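PDB 2Q3L: STAS/SEC14 domain-containing protein from Shewanella loihica PV-4, which is of unknown function but has a SpoIIAA-like fold of the STAS/SEC14 type, which may take part in membrane association and ligand binding. Local coordinates for residues E36-T39 against P40-S44. Residues are numbered along the deposited sequence; the frame is centred on the assembly and turned at random.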
loop_
_atom_site.group_PDB
_atom_site.type_symbol
_atom_site.label_atom_id
_atom_site.label_comp_id
_atom_site.label_asym_id
_atom_site.label_seq_id
_atom_site.Cartn_x
_atom_site.Cartn_y
_atom_site.Cartn_z
ATOM N N GLU A 36 1.876 -2.384 -10.422
ATOM C CA GLU A 36 3.048 -2.931 -11.040
ATOM C C GLU A 36 2.852 -4.328 -11.612
ATOM O O GLU A 36 3.357 -4.588 -12.667
ATOM C CB GLU A 36 4.218 -2.991 -10.044
ATOM C CG GLU A 36 4.894 -1.701 -9.856
ATOM C CD GLU A 36 6.159 -1.864 -9.043
ATOM O OE1 GLU A 36 6.135 -2.658 -8.071
ATOM O OE2 GLU A 36 7.168 -1.193 -9.384
ATOM N N GLN A 37 2.188 -5.230 -10.889
ATOM C CA GLN A 37 1.921 -6.579 -11.386
ATOM C C GLN A 37 1.025 -6.590 -12.625
ATOM O O GLN A 37 1.166 -7.415 -13.521
ATOM C CB GLN A 37 1.197 -7.431 -10.352
ATOM C CG GLN A 37 2.008 -7.925 -9.173
ATOM C CD GLN A 37 1.122 -8.688 -8.144
ATOM O OE1 GLN A 37 0.149 -9.389 -8.504
ATOM N NE2 GLN A 37 1.456 -8.527 -6.860
HETATM N N MSE A 38 0.101 -5.663 -12.667
HETATM C CA MSE A 38 -0.903 -5.608 -13.738
HETATM C C MSE A 38 -0.461 -4.868 -15.012
HETATM O O MSE A 38 -1.050 -5.050 -16.092
HETATM C CB MSE A 38 -2.172 -4.959 -13.114
HETATM C CG MSE A 38 -3.377 -4.787 -14.041
HETATM SE SE MSE A 38 -3.286 -3.051 -14.950
HETATM C CE MSE A 38 -4.283 -1.902 -13.748
ATOM N N THR A 39 0.523 -3.980 -14.865
ATOM C CA THR A 39 0.880 -3.064 -15.939
ATOM C C THR A 39 1.418 -3.732 -17.218
ATOM O O THR A 39 0.998 -3.338 -18.299
ATOM C CB THR A 39 1.762 -1.910 -15.432
ATOM O OG1 THR A 39 1.002 -1.141 -14.476
ATOM C CG2 THR A 39 2.197 -1.002 -16.573
ATOM N N PRO A 40 2.344 -4.715 -17.096
ATOM C CA PRO A 40 2.832 -5.431 -18.276
ATOM C C PRO A 40 1.726 -6.146 -19.058
ATOM O O PRO A 40 1.763 -6.128 -20.279
ATOM C CB PRO A 40 3.812 -6.433 -17.695
ATOM C CG PRO A 40 4.203 -5.870 -16.364
ATOM C CD PRO A 40 3.024 -5.149 -15.862
ATOM N N LEU A 41 0.742 -6.729 -18.378
ATOM C CA LEU A 41 -0.400 -7.352 -19.071
ATOM C C LEU A 41 -1.236 -6.317 -19.797
ATOM O O LEU A 41 -1.703 -6.535 -20.912
ATOM C CB LEU A 41 -1.270 -8.117 -18.078
ATOM C CG LEU A 41 -0.470 -9.368 -17.675
ATOM C CD1 LEU A 41 -0.630 -9.700 -16.197
ATOM C CD2 LEU A 41 -0.771 -10.541 -18.589
ATOM N N LEU A 42 -1.439 -5.183 -19.147
ATOM C CA LEU A 42 -2.167 -4.108 -19.793
ATOM C C LEU A 42 -1.396 -3.656 -21.017
ATOM O O LEU A 42 -1.984 -3.523 -22.085
ATOM C CB LEU A 42 -2.380 -2.952 -18.857
ATOM C CG LEU A 42 -3.063 -1.709 -19.377
ATOM C CD1 LEU A 42 -4.489 -2.049 -19.830
ATOM C CD2 LEU A 42 -3.068 -0.700 -18.273
ATOM N N GLU A 43 -0.098 -3.386 -20.878
ATOM C CA GLU A 43 0.692 -2.976 -22.039
ATOM C C GLU A 43 0.661 -4.041 -23.200
ATOM O O GLU A 43 0.625 -3.690 -24.380
ATOM C CB GLU A 43 2.107 -2.687 -21.591
ATOM C CG GLU A 43 2.214 -1.382 -20.807
ATOM C CD GLU A 43 3.587 -1.203 -20.163
ATOM O OE1 GLU A 43 4.441 -2.088 -20.345
ATOM O OE2 GLU A 43 3.815 -0.191 -19.466
ATOM N N SER A 44 0.636 -5.326 -22.835
ATOM C CA SER A 44 0.516 -6.410 -23.791
ATOM C C SER A 44 -0.866 -6.328 -24.527
ATOM O O SER A 44 -0.926 -6.284 -25.748
ATOM C CB SER A 44 0.728 -7.751 -23.075
ATOM O OG SER A 44 0.499 -8.824 -23.943
#
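Met38, present as selenomethionine, and Leu42 stand one turn apart on helix 32-45 and lie alongside each other on the same face. With chi1 of Met38 at 180°, CB leads to a CG beside the carbonyl carbon; the chain then bends so that SE comes 4.0 Å from Leu42 CB and 4.1 Å from Leu42 CD2, before ending in the CE methyl. A long, flexible, apolar side chain suits this place, since it also packs on Ile9 and Ile11 of strand 7-16 and Leu77 of helix 68-81. Leu42, compact and apolar, suits the buried face among Leu22, Phe24 and Leu77.

Along the backbone, Leu42 N donates to Met38 O (3.1 Å) and Glu43 N to Thr39 O (2.8 Å), the i to i+4 bonds of the helix. Pro40 has no N-H to give: CD takes the place of the missing hydrogen, 3.3 Å from Glu36 O; with Leu41 N also lacking a bond to the turn before, the helix kinks here. Thr39, partly exposed and also touching Leu77, sets CG2 3.4 Å from Glu43 OE2, while its hydroxyl can turn back within the helix, OG1 hydrogen-bonding to Tyr35 O. The charged Glu43 fits its exposed position. The whole is an amphipathic, proline-kinked alpha-helix, the connecting helix of the beta-alpha-beta unit between strands 19-30 and 54-66 in the SpoIIAA-like fold.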